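Local coordinates for reticulocyte binding protein (Streptococcus agalactiae COH1, PDB 3FAW), which probably hydrolyses alpha-1,6-glucosidic linkages of pullulan and related alpha-glucans at the bacterial cell surface, as a pullulanase of the alpha-amylase superfamily, at residues 390-395 and 436-441; 429-434 and 492-497; 462-467 and 504-509; 469-474 and 481-486; 551-556 and 564-569. All coordinates share one frame; numbering follows the deposited sequence. Where two conformers were deposited one is given.

Contact 1 of 5, residues 390-395 and 436-441; sequences VVYNHT and RVLVDS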
# COMPACT_ATOMS: atom_id res chain seq x y z
N VAL A 390 -3.73 1.22 0.03
CA VAL A 390 -4.11 2.52 -0.53
C VAL A 390 -2.89 3.23 -1.12
O VAL A 390 -1.78 3.12 -0.60
CB VAL A 390 -4.78 3.43 0.53
CG1 VAL A 390 -6.12 2.86 0.96
CG2 VAL A 390 -3.86 3.64 1.74
N VAL A 391 -3.11 3.97 -2.20
CA VAL A 391 -2.03 4.40 -3.10
C VAL A 391 -2.07 5.90 -3.40
O VAL A 391 -2.25 6.32 -4.55
CB VAL A 391 -2.09 3.61 -4.44
CG1 VAL A 391 -0.78 3.77 -5.22
CG2 VAL A 391 -2.40 2.13 -4.19
N TYR A 392 -1.88 6.72 -2.37
CA TYR A 392 -1.95 8.18 -2.50
C TYR A 392 -0.66 8.81 -3.04
O TYR A 392 -0.65 10.01 -3.35
CB TYR A 392 -2.31 8.82 -1.17
CG TYR A 392 -3.62 8.33 -0.60
CD1 TYR A 392 -4.83 8.81 -1.09
CD2 TYR A 392 -3.65 7.39 0.42
CE1 TYR A 392 -6.04 8.36 -0.57
CE2 TYR A 392 -4.86 6.94 0.95
CZ TYR A 392 -6.05 7.43 0.44
OH TYR A 392 -7.25 6.97 0.96
N ASN A 393 0.40 8.03 -3.17
CA ASN A 393 1.68 8.57 -3.61
C ASN A 393 1.66 9.05 -5.06
O ASN A 393 2.31 10.04 -5.40
CB ASN A 393 2.83 7.58 -3.35
CG ASN A 393 2.75 6.33 -4.21
OD1 ASN A 393 3.23 6.33 -5.34
ND2 ASN A 393 2.18 5.25 -3.67
N HIS A 394 0.89 8.37 -5.91
CA HIS A 394 0.75 8.79 -7.30
C HIS A 394 -0.60 8.38 -7.89
O HIS A 394 -1.27 7.48 -7.39
CB HIS A 394 1.90 8.23 -8.16
CG HIS A 394 1.69 6.81 -8.60
ND1 HIS A 394 1.87 5.74 -7.76
CD2 HIS A 394 1.30 6.30 -9.79
CE1 HIS A 394 1.60 4.62 -8.41
NE2 HIS A 394 1.25 4.93 -9.65
N THR A 395 -0.96 9.08 -8.96
CA THR A 395 -2.14 8.79 -9.76
C THR A 395 -1.68 8.17 -11.08
O THR A 395 -0.51 8.27 -11.42
CB THR A 395 -2.94 10.07 -10.06
OG1 THR A 395 -2.19 10.93 -10.92
CG2 THR A 395 -3.26 10.82 -8.76
N ARG A 436 -6.87 16.93 2.10
CA ARG A 436 -8.28 16.56 2.26
C ARG A 436 -8.65 15.28 1.51
O ARG A 436 -9.36 14.43 2.05
CB ARG A 436 -9.21 17.70 1.81
CG ARG A 436 -9.50 18.75 2.87
CD ARG A 436 -10.79 19.49 2.57
NE ARG A 436 -11.96 18.60 2.64
CZ ARG A 436 -13.20 18.94 2.30
NH1 ARG A 436 -13.47 20.16 1.86
NH2 ARG A 436 -14.18 18.06 2.42
N VAL A 437 -8.18 15.15 0.27
CA VAL A 437 -8.47 13.96 -0.54
C VAL A 437 -8.01 12.68 0.17
O VAL A 437 -8.76 11.71 0.24
CB VAL A 437 -7.80 14.04 -1.93
CG1 VAL A 437 -7.88 12.69 -2.63
CG2 VAL A 437 -8.43 15.13 -2.78
N LEU A 438 -6.79 12.70 0.69
CA LEU A 438 -6.23 11.56 1.43
C LEU A 438 -7.02 11.29 2.71
O LEU A 438 -7.49 10.17 2.93
CB LEU A 438 -4.76 11.82 1.76
CG LEU A 438 -3.97 10.71 2.47
CD1 LEU A 438 -2.48 10.83 2.19
CD2 LEU A 438 -4.23 10.71 3.98
N VAL A 439 -7.17 12.32 3.54
CA VAL A 439 -7.81 12.19 4.85
C VAL A 439 -9.32 11.89 4.74
O VAL A 439 -9.84 11.04 5.47
CB VAL A 439 -7.56 13.44 5.73
CG1 VAL A 439 -8.31 13.36 7.04
CG2 VAL A 439 -6.06 13.60 5.99
N ASP A 440 -10.01 12.58 3.83
CA ASP A 440 -11.45 12.34 3.64
C ASP A 440 -11.75 10.93 3.12
O ASP A 440 -12.74 10.33 3.51
CB ASP A 440 -12.07 13.36 2.67
CG ASP A 440 -12.03 14.79 3.20
OD1 ASP A 440 -11.96 15.00 4.43
OD2 ASP A 440 -12.06 15.70 2.35
N SER A 441 -10.90 10.42 2.22
CA SER A 441 -11.07 9.06 1.71
C SER A 441 -10.81 8.01 2.80
O SER A 441 -11.53 7.02 2.90
CB SER A 441 -10.18 8.80 0.49
OG SER A 441 -8.87 9.29 0.68
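Tyr392 meets helix 432-449 in two ways, by its ring face and by its hydroxyl. The apolar part is a CH-pi contact with Leu438. Leu438 CG lies 3.9 Å from the centroid of the Tyr392 ring and only 12° off the ring normal, so it sits over the centre of one face. Leu438 CD1 reaches back over the root of the ring, 3.9 Å from Tyr392 CB. Leu438 holds CG anti to its backbone N (chi1 -177°), which brings the branch point against that face.

The polar part is a single hydrogen bond. Tyr392 OH donates to Ser441 OG at 2.8 Å. Ser441 OG is turned back over its own helix, between N and C (chi1 45°). There it is 2.8 Å from Leu438 O and also close to Val437 O. The tyrosine is thus tied to the last turn of the segment by a buried hydroxyl pair.

Tyr351 and Phe456 also touch the Tyr392 ring, and Ala470 of the next helix packs on Leu438. The contact joins the loop after barrel strand 385-390 to helix 432-449, further along the chain and before the next barrel strand, 453-456, as in the beta/alpha units of the TIM-barrel catalytic domain of the alpha-amylase superfamily.

Contact 2 of 5, residues 429-434 and 492-497; sequences TTHAMS and QGDQGK
A histidine-carboxylate hydrogen bond joins the start of helix 432-449 to the loop of residues 492-497. His431 NE2 donates to Asp494 OD2 at 2.7 Å, and the N-H...O angle of 176° is almost straight. The ring and the carboxylate come from opposite directions and are nearly coplanar, 10° apart. OD2 accepts the hydrogen bond through its syn lone pair, and it lies in the imidazole plane. The bond therefore runs edge to edge between the two flat groups.

The other ring nitrogen, His431 ND1, donates to Tyr408 O, so the imidazole is gripped at both nitrogens and its rotation is fixed. Donation from both is consistent with a protonated imidazole, which the carboxylate would probably favour. Asp494 OD1 accepts from Met412 N.

His431 is the N-cap residue of helix 432-449, one of the helices around the TIM barrel. The loop that carries Asp494 follows barrel strand 482-485. Asp494 opens a type II beta turn that ends at Lys497, where Lys497 N bonds to Asp494 O at 3.0 Å.

A water makes a second, indirect link. It donates to Asp494 OD2 at 2.5 Å and lies 2.6 Å from Thr430 OG1. OD2 thus serves both the histidine and the water. Trp122 touches both Thr430 and Asp494.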
# COMPACT_ATOMS: atom_id res chain seq x y z
N THR A 429 0.51 16.08 -0.68
CA THR A 429 -0.38 16.00 0.48
C THR A 429 -0.07 17.00 1.60
O THR A 429 -0.70 16.96 2.65
CB THR A 429 -0.44 14.57 1.06
OG1 THR A 429 0.88 14.10 1.35
CG2 THR A 429 -1.13 13.62 0.07
N THR A 430 0.90 17.90 1.38
CA THR A 430 1.08 19.07 2.23
C THR A 430 0.12 20.20 1.83
O THR A 430 -0.13 21.12 2.61
CB THR A 430 2.54 19.60 2.17
OG1 THR A 430 2.90 19.89 0.81
CG2 THR A 430 3.51 18.57 2.73
N HIS A 431 -0.42 20.11 0.61
CA HIS A 431 -1.37 21.11 0.10
C HIS A 431 -2.76 20.77 0.63
O HIS A 431 -3.17 19.61 0.61
CB HIS A 431 -1.35 21.14 -1.44
CG HIS A 431 0.03 21.23 -2.03
ND1 HIS A 431 0.26 21.15 -3.39
CD2 HIS A 431 1.24 21.37 -1.45
CE1 HIS A 431 1.56 21.25 -3.62
NE2 HIS A 431 2.18 21.38 -2.46
N ALA A 432 -3.48 21.78 1.10
CA ALA A 432 -4.69 21.59 1.91
C ALA A 432 -5.77 20.69 1.29
O ALA A 432 -6.28 19.78 1.96
CB ALA A 432 -5.30 22.95 2.28
N MET A 433 -6.13 20.94 0.03
CA MET A 433 -7.20 20.17 -0.61
C MET A 433 -6.70 18.80 -1.08
O MET A 433 -7.49 17.87 -1.22
CB MET A 433 -7.82 20.96 -1.76
CG MET A 433 -8.35 22.34 -1.39
SD MET A 433 -9.55 22.35 -0.04
CE MET A 433 -8.48 22.56 1.39
N SER A 434 -5.39 18.68 -1.31
CA SER A 434 -4.77 17.39 -1.59
C SER A 434 -4.71 16.55 -0.31
O SER A 434 -4.94 15.34 -0.34
CB SER A 434 -3.35 17.58 -2.13
OG SER A 434 -3.37 18.24 -3.39
N GLN A 492 10.14 13.26 -2.24
CA GLN A 492 10.50 14.32 -3.18
C GLN A 492 9.91 15.65 -2.75
O GLN A 492 10.63 16.62 -2.56
CB GLN A 492 10.05 13.95 -4.60
CG GLN A 492 10.76 12.72 -5.16
CD GLN A 492 12.27 12.88 -5.19
OE1 GLN A 492 13.00 12.06 -4.62
NE2 GLN A 492 12.74 13.94 -5.83
N GLY A 493 8.59 15.69 -2.59
CA GLY A 493 7.90 16.90 -2.14
C GLY A 493 7.94 18.03 -3.15
O GLY A 493 8.17 17.80 -4.34
N ASP A 494 7.72 19.25 -2.66
CA ASP A 494 7.82 20.46 -3.48
C ASP A 494 9.29 20.88 -3.58
O ASP A 494 10.01 20.86 -2.58
CB ASP A 494 7.01 21.61 -2.86
CG ASP A 494 5.51 21.43 -3.01
OD1 ASP A 494 5.04 21.13 -4.12
OD2 ASP A 494 4.79 21.63 -2.01
N GLN A 495 9.74 21.26 -4.78
CA GLN A 495 11.15 21.62 -4.97
C GLN A 495 11.56 22.76 -4.02
O GLN A 495 10.91 23.81 -3.99
CB GLN A 495 11.43 22.03 -6.42
CG GLN A 495 12.93 22.23 -6.70
CD GLN A 495 13.24 22.77 -8.09
OE1 GLN A 495 12.25 22.78 -8.97
NE2 GLN A 495 14.37 23.16 -8.36
N GLY A 496 12.62 22.53 -3.25
CA GLY A 496 13.15 23.54 -2.34
C GLY A 496 12.32 23.79 -1.09
O GLY A 496 12.54 24.78 -0.39
N LYS A 497 11.37 22.90 -0.80
CA LYS A 497 10.51 23.04 0.37
C LYS A 497 10.56 21.76 1.21
O LYS A 497 9.63 20.94 1.15
CB LYS A 497 9.08 23.37 -0.07
CG LYS A 497 8.96 24.76 -0.68
CD LYS A 497 7.55 25.07 -1.17
CE LYS A 497 7.42 26.54 -1.59
NZ LYS A 497 6.20 26.82 -2.38
O HOH W 1 5.31 20.88 0.36

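Contact 3 of 5, residues 462-467 and 504-509; sequences HDAAAI and QDWMKS. With CA (calcium ion), chain E.
Trp506 lays one face of its indole against the first turn of helix 464-477, a helix of the TIM barrel. Ala464 CB stands over that face. It is 3.8 Å from the centroid of the five-membered ring and 11° off the ring normal, a CH-pi contact. Over the whole indole it is offset toward the rim, because it sits on the pyrrole half, close to NE1 and CE2.

Ile467, one turn further along the helix, meets the other end of the indole. Its CG2 is 3.9 Å from Trp506 CH2, and the two side chains pass each other at a slant. Ile467 CG2 is the branch opposite the backbone N, while CG1 turns away toward the helix that holds Leu438. The indole thus spans one helical turn, with Ala464 at the pyrrole end and Ile467 at the benzene end. Trp506 CG is also anti to its backbone N (chi1 179°), which carries the ring out from its segment to the helix. Val513 of barrel strand 513-516 touches both Ile467 and Trp506.

The helix start is capped by Asp463, whose OD2 accepts from Ala466 N at 2.9 Å and also pairs with Arg435.

The residue after the tryptophan takes part in a calcium site completed by Thr510, Asp511, Asp561 and Asp565. Met507 O binds the calcium ion at 2.2 Å, next to a water at 2.4 Å from the metal.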
# COMPACT_ATOMS: atom_id res chain seq x y z
N HIS A 462 5.13 10.70 1.25
CA HIS A 462 4.25 11.63 1.94
C HIS A 462 4.91 12.32 3.12
O HIS A 462 5.81 11.78 3.75
CB HIS A 462 2.99 10.91 2.42
CG HIS A 462 2.11 10.45 1.30
ND1 HIS A 462 1.30 11.14 0.47
CD2 HIS A 462 2.03 9.13 0.90
CE1 HIS A 462 0.74 10.24 -0.40
NE2 HIS A 462 1.20 9.03 -0.12
N ASP A 463 4.44 13.53 3.38
CA ASP A 463 4.75 14.24 4.61
C ASP A 463 4.14 13.49 5.80
O ASP A 463 3.03 12.94 5.70
CB ASP A 463 4.22 15.68 4.57
CG ASP A 463 2.72 15.76 4.29
OD1 ASP A 463 2.31 15.41 3.17
OD2 ASP A 463 1.96 16.17 5.19
N ALA A 464 4.87 13.46 6.91
CA ALA A 464 4.42 12.80 8.13
C ALA A 464 3.13 13.41 8.68
O ALA A 464 2.30 12.70 9.25
CB ALA A 464 5.52 12.84 9.18
N ALA A 465 2.96 14.73 8.51
CA ALA A 465 1.78 15.45 9.01
C ALA A 465 0.46 14.94 8.43
O ALA A 465 -0.54 14.82 9.16
CB ALA A 465 1.94 16.95 8.75
N ALA A 466 0.44 14.66 7.13
CA ALA A 466 -0.77 14.15 6.47
C ALA A 466 -1.15 12.74 6.95
O ALA A 466 -2.33 12.44 7.17
CB ALA A 466 -0.60 14.16 4.95
N ILE A 467 -0.15 11.88 7.13
CA ILE A 467 -0.38 10.51 7.58
C ILE A 467 -0.75 10.49 9.07
O ILE A 467 -1.60 9.69 9.49
CB ILE A 467 0.84 9.59 7.31
CG1 ILE A 467 1.28 9.68 5.84
CG2 ILE A 467 0.50 8.14 7.66
CD1 ILE A 467 0.18 9.33 4.83
N GLN A 504 10.88 5.48 7.42
CA GLN A 504 11.45 4.70 8.52
C GLN A 504 12.08 5.54 9.64
O GLN A 504 12.09 5.13 10.80
CB GLN A 504 12.48 3.69 7.98
CG GLN A 504 11.87 2.40 7.44
CD GLN A 504 12.88 1.49 6.78
OE1 GLN A 504 13.96 1.92 6.36
NE2 GLN A 504 12.54 0.21 6.68
N ASP A 505 12.58 6.72 9.29
CA ASP A 505 13.17 7.64 10.28
C ASP A 505 12.12 8.38 11.12
O ASP A 505 12.44 8.98 12.14
CB ASP A 505 14.09 8.65 9.60
CG ASP A 505 15.27 7.97 8.92
OD1 ASP A 505 15.78 6.98 9.48
OD2 ASP A 505 15.68 8.44 7.84
N TRP A 506 10.86 8.34 10.67
CA TRP A 506 9.72 8.87 11.41
C TRP A 506 9.36 8.02 12.63
O TRP A 506 8.71 8.50 13.56
CB TRP A 506 8.52 8.98 10.46
CG TRP A 506 7.23 9.48 11.04
CD1 TRP A 506 7.07 10.46 11.98
CD2 TRP A 506 5.92 9.06 10.67
NE1 TRP A 506 5.73 10.64 12.24
CE2 TRP A 506 5.00 9.80 11.45
CE3 TRP A 506 5.42 8.10 9.77
CZ2 TRP A 506 3.63 9.62 11.35
CZ3 TRP A 506 4.05 7.93 9.68
CH2 TRP A 506 3.17 8.69 10.46
N MET A 507 9.79 6.76 12.63
CA MET A 507 9.41 5.81 13.68
C MET A 507 9.92 6.21 15.07
O MET A 507 9.27 5.90 16.07
CB MET A 507 9.87 4.39 13.33
CG MET A 507 9.18 3.76 12.12
SD MET A 507 7.38 3.65 12.21
CE MET A 507 6.95 5.25 11.50
N LYS A 508 11.05 6.91 15.15
CA LYS A 508 11.58 7.38 16.43
C LYS A 508 10.81 8.56 17.05
O LYS A 508 11.08 8.91 18.20
CB LYS A 508 13.06 7.74 16.32
CG LYS A 508 13.35 9.03 15.55
CD LYS A 508 14.84 9.23 15.33
CE LYS A 508 15.12 10.45 14.47
NZ LYS A 508 14.57 11.71 15.06
N SER A 509 9.87 9.16 16.31
CA SER A 509 9.11 10.33 16.76
C SER A 509 7.59 10.12 16.71
O SER A 509 6.83 11.09 16.81
CB SER A 509 9.47 11.55 15.90
OG SER A 509 10.87 11.79 15.90
CA CA E . 8.05 4.89 17.62
O HOH W 2 8.19 6.99 18.80

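Contact 4 of 5, residues 469-474 and 481-486; sequences LAYKEA and MIMIGE
Met483 reaches from strand 482-485 to helix 469-474 with an extended side chain. Its CB points at the helix. CG lies anti to the carbonyl carbon (chi1 -75°), and from there the chain runs straight through chi2 and chi3. SD is the first atom to touch. It lies 3.7 Å from Tyr471 CA and 3.8 Å from Tyr471 CD1. The sulfur approaches the ring at its edge: SD is 5.2 Å from the Tyr471 centroid and 85° off the ring normal. This is an edge-on Met-aromatic contact. CE goes on past the tyrosine and ends against the helix, 3.6 Å from Ala474 CB and 3.7 Å from Ala470 O.

Met481 covers Ala474 from another direction. Its chain is bent at chi2 and chi3, so it folds round the methyl. Met481 CG and CE are each 3.8 Å from Ala474 CB. Both methionines touch the alanine methyl, from directions roughly at right angles.

At the far end of the tyrosine, a water links the two segments. It is 2.7 Å from Tyr471 OH and donates to Met481 O.

Phe454 of the preceding strand packs on both methionines. Helix and strand run nearly antiparallel, at 157°, with axes 9.6 Å apart. This is the helix-to-strand return of the beta-alpha-beta unit 453-456, 464-477, 482-485, the repeating element of the TIM barrel.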
# COMPACT_ATOMS: atom_id res chain seq x y z
N LEU A 469 -2.40 12.90 10.57
CA LEU A 469 -3.78 13.36 10.58
C LEU A 469 -4.74 12.25 10.14
O LEU A 469 -5.79 12.06 10.74
CB LEU A 469 -3.95 14.59 9.67
CG LEU A 469 -5.31 15.29 9.67
CD1 LEU A 469 -5.64 15.82 11.07
CD2 LEU A 469 -5.34 16.41 8.65
N ALA A 470 -4.37 11.53 9.08
CA ALA A 470 -5.17 10.40 8.61
C ALA A 470 -5.36 9.36 9.71
O ALA A 470 -6.45 8.80 9.86
CB ALA A 470 -4.52 9.76 7.38
N TYR A 471 -4.30 9.11 10.48
CA TYR A 471 -4.35 8.16 11.60
C TYR A 471 -5.25 8.68 12.72
O TYR A 471 -6.08 7.94 13.25
CB TYR A 471 -2.94 7.90 12.14
CG TYR A 471 -2.90 6.96 13.33
CD1 TYR A 471 -2.94 5.58 13.16
CD2 TYR A 471 -2.81 7.46 14.63
CE1 TYR A 471 -2.90 4.72 14.25
CE2 TYR A 471 -2.77 6.61 15.73
CZ TYR A 471 -2.81 5.24 15.53
OH TYR A 471 -2.77 4.40 16.60
N LYS A 472 -5.07 9.95 13.07
CA LYS A 472 -5.86 10.59 14.12
C LYS A 472 -7.36 10.47 13.84
O LYS A 472 -8.13 10.04 14.70
CB LYS A 472 -5.46 12.07 14.26
CG LYS A 472 -6.11 12.80 15.44
CD LYS A 472 -5.62 14.24 15.53
CE LYS A 472 -6.23 14.97 16.71
NZ LYS A 472 -5.82 16.40 16.77
N GLU A 473 -7.74 10.83 12.62
CA GLU A 473 -9.14 10.80 12.18
C GLU A 473 -9.71 9.39 12.13
O GLU A 473 -10.84 9.16 12.56
CB GLU A 473 -9.28 11.46 10.80
CG GLU A 473 -9.02 12.97 10.79
CD GLU A 473 -10.12 13.80 11.46
OE1 GLU A 473 -11.25 13.30 11.61
OE2 GLU A 473 -9.85 14.96 11.82
N ALA A 474 -8.93 8.46 11.58
CA ALA A 474 -9.34 7.06 11.49
C ALA A 474 -9.48 6.44 12.88
O ALA A 474 -10.46 5.75 13.17
CB ALA A 474 -8.33 6.26 10.65
N MET A 481 -8.21 0.94 15.25
CA MET A 481 -7.53 1.19 13.97
C MET A 481 -6.03 0.88 14.04
O MET A 481 -5.35 1.24 15.00
CB MET A 481 -7.74 2.65 13.57
CG MET A 481 -6.95 3.14 12.35
SD MET A 481 -7.46 2.38 10.80
CE MET A 481 -9.24 2.56 10.86
N ILE A 482 -5.52 0.19 13.02
CA ILE A 482 -4.08 0.05 12.85
C ILE A 482 -3.67 0.48 11.45
O ILE A 482 -4.41 0.30 10.49
CB ILE A 482 -3.57 -1.38 13.17
CG1 ILE A 482 -4.15 -2.42 12.21
CG2 ILE A 482 -3.90 -1.75 14.62
CD1 ILE A 482 -3.49 -3.79 12.34
N MET A 483 -2.48 1.05 11.34
CA MET A 483 -1.96 1.44 10.03
C MET A 483 -0.52 1.00 9.86
O MET A 483 0.26 0.99 10.82
CB MET A 483 -2.07 2.96 9.83
CG MET A 483 -3.48 3.45 9.54
SD MET A 483 -3.61 5.24 9.41
CE MET A 483 -5.30 5.41 8.85
N ILE A 484 -0.18 0.62 8.63
CA ILE A 484 1.19 0.28 8.27
C ILE A 484 1.50 0.87 6.88
O ILE A 484 0.61 1.33 6.18
CB ILE A 484 1.42 -1.25 8.27
CG1 ILE A 484 0.62 -1.92 7.16
CG2 ILE A 484 1.03 -1.85 9.62
CD1 ILE A 484 0.87 -3.41 7.03
N GLY A 485 2.77 0.85 6.49
CA GLY A 485 3.14 1.30 5.16
C GLY A 485 4.59 1.07 4.80
O GLY A 485 5.43 0.82 5.66
N GLU A 486 4.88 1.16 3.50
CA GLU A 486 6.26 1.15 3.03
C GLU A 486 6.93 2.46 3.39
O GLU A 486 6.66 3.49 2.76
CB GLU A 486 6.31 0.96 1.52
CG GLU A 486 5.84 -0.39 1.03
CD GLU A 486 5.89 -0.48 -0.48
OE1 GLU A 486 5.35 0.43 -1.15
OE2 GLU A 486 6.47 -1.47 -0.98
O HOH W 3 -2.56 1.75 16.25

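Contact 5 of 5, residues 551-556 and 564-569; sequences IKAQPG and GDVVQY. With CA (calcium ion), chain E.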
# COMPACT_ATOMS: atom_id res chain seq x y z
N ILE A 551 14.94 -9.92 15.62
CA ILE A 551 13.96 -10.73 16.37
C ILE A 551 13.31 -9.93 17.52
O ILE A 551 12.14 -10.17 17.83
CB ILE A 551 14.61 -12.03 16.93
CG1 ILE A 551 15.00 -12.97 15.79
CG2 ILE A 551 13.65 -12.76 17.86
CD1 ILE A 551 15.97 -14.04 16.21
N LYS A 552 14.05 -9.01 18.12
CA LYS A 552 13.51 -8.09 19.16
C LYS A 552 12.79 -6.85 18.60
O LYS A 552 12.37 -5.98 19.37
CB LYS A 552 14.64 -7.63 20.10
CG LYS A 552 15.18 -8.70 21.03
CD LYS A 552 16.00 -8.13 22.18
CE LYS A 552 17.28 -7.45 21.71
NZ LYS A 552 18.04 -6.86 22.85
N ALA A 553 12.64 -6.78 17.27
CA ALA A 553 12.03 -5.62 16.60
C ALA A 553 12.92 -4.39 16.72
O ALA A 553 12.44 -3.27 16.94
CB ALA A 553 10.62 -5.34 17.13
N GLN A 554 14.22 -4.60 16.58
CA GLN A 554 15.20 -3.52 16.60
C GLN A 554 16.09 -3.61 15.36
O GLN A 554 17.27 -3.97 15.46
CB GLN A 554 16.03 -3.60 17.89
CG GLN A 554 15.18 -3.42 19.15
CD GLN A 554 15.91 -3.77 20.42
OE1 GLN A 554 17.24 -3.80 20.35
NE2 GLN A 554 15.29 -4.03 21.45
N PRO A 555 15.53 -3.29 14.18
CA PRO A 555 16.30 -3.34 12.94
C PRO A 555 17.51 -2.41 12.94
O PRO A 555 17.50 -1.38 13.60
CB PRO A 555 15.28 -2.88 11.88
CG PRO A 555 14.23 -2.16 12.64
CD PRO A 555 14.13 -2.88 13.94
N GLY A 556 18.54 -2.79 12.19
CA GLY A 556 19.79 -2.05 12.13
C GLY A 556 19.80 -0.85 11.21
O GLY A 556 20.74 -0.05 11.25
N GLY A 564 5.97 -2.02 18.05
CA GLY A 564 4.88 -1.74 17.13
C GLY A 564 5.26 -0.89 15.91
O GLY A 564 4.49 -0.82 14.94
N ASP A 565 6.43 -0.25 15.96
CA ASP A 565 6.96 0.48 14.80
C ASP A 565 7.35 -0.43 13.63
O ASP A 565 7.53 0.05 12.51
CB ASP A 565 8.22 1.27 15.18
CG ASP A 565 7.96 2.35 16.20
OD1 ASP A 565 6.81 2.80 16.33
OD2 ASP A 565 8.94 2.77 16.86
N VAL A 566 7.51 -1.72 13.91
CA VAL A 566 8.12 -2.66 12.98
C VAL A 566 7.13 -3.69 12.45
O VAL A 566 6.48 -4.39 13.23
CB VAL A 566 9.28 -3.41 13.66
CG1 VAL A 566 9.97 -4.35 12.68
CG2 VAL A 566 10.28 -2.42 14.24
N VAL A 567 7.01 -3.76 11.13
CA VAL A 567 6.28 -4.83 10.47
C VAL A 567 7.29 -5.87 9.98
O VAL A 567 8.07 -5.61 9.06
CB VAL A 567 5.45 -4.30 9.28
CG1 VAL A 567 4.58 -5.41 8.71
CG2 VAL A 567 4.59 -3.11 9.70
N GLN A 568 7.27 -7.05 10.61
CA GLN A 568 8.22 -8.13 10.29
C GLN A 568 7.73 -8.95 9.11
O GLN A 568 6.62 -9.49 9.13
CB GLN A 568 8.40 -9.06 11.50
CG GLN A 568 8.78 -8.38 12.82
CD GLN A 568 10.25 -8.01 12.91
OE1 GLN A 568 10.90 -7.75 11.91
NE2 GLN A 568 10.77 -7.98 14.13
N TYR A 569 8.56 -9.05 8.07
CA TYR A 569 8.20 -9.83 6.89
C TYR A 569 9.42 -10.36 6.14
O TYR A 569 10.53 -9.82 6.27
CB TYR A 569 7.31 -9.01 5.94
CG TYR A 569 8.02 -8.07 4.98
CD1 TYR A 569 9.01 -7.19 5.41
CD2 TYR A 569 7.66 -8.04 3.64
CE1 TYR A 569 9.64 -6.31 4.52
CE2 TYR A 569 8.27 -7.17 2.75
CZ TYR A 569 9.25 -6.31 3.19
OH TYR A 569 9.85 -5.45 2.29
CA CA E . 8.05 4.89 17.62
O HOH W 2 8.19 6.99 18.80
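Val566 CG2 makes the close part of this contact. It lies 3.6 Å from Ala553 O and 3.9 Å from Pro555 CD, so the methyl packs against both a backbone carbonyl and the proline ring. CG2 is the branch beside the backbone N, since CG1 takes the position anti to it (chi1 -178°). Ala553 CB adds a looser apolar touch to the same methyl at 4.1 Å.

Gln568, two residues further along the strand, comes up to the same alanine. Its chain bends at chi2 (-79°), and this brings NE2 within 3.6 Å of Ala553 CA. The approach to the alanine is by van der Waals contact. The amide nitrogen instead donates to Asn550 O and Gln612 O, so the amide nitrogen is satisfied.

Ala553 has positive phi and closes helix 544-551 with a Schellman motif. Lys552 and Gln554 direct their side chains away from the strand and are partly exposed, and both bond to Asp716. Gly556, at the end of the segment, is exposed to solvent.

Just before the strand, Asp565 holds calcium with both carboxylate oxygens. OD2 is 2.4 Å from the ion and OD1 is 2.8 Å from it, a lopsided bidentate grip. Arg265 also bonds to OD1.

Around the contact, Pro555 touches Asp519 at the start of helix 518-525, and Gln568 touches Ile520 of the same helix. Ile551 packs on strand 736-742. Strand 566-568 pairs within the TIM barrel between strands 513-516 and 614-618.

In the fold
The five contacts lie in the TIM-barrel part of the chain. Contacts 1 and 2 share helix 432-449, and contacts 3 and 4 share helix 464-477. These helices meet where Leu438 CD2 of contact 1 lies 3.5 Å from Ala470 CB of contact 4. Contact 2 joins contact 3 through Thr429 OG1, 2.7 Å from Asp463 OD1, a probable hydrogen bond. Contact 4 is nested in the loop closed by contact 3. Contacts 3 and 5, with centres about 17 Å apart, meet at one calcium ion and share a water ligand. Contact 2 is farthest from contact 5, about 30 Å between centres.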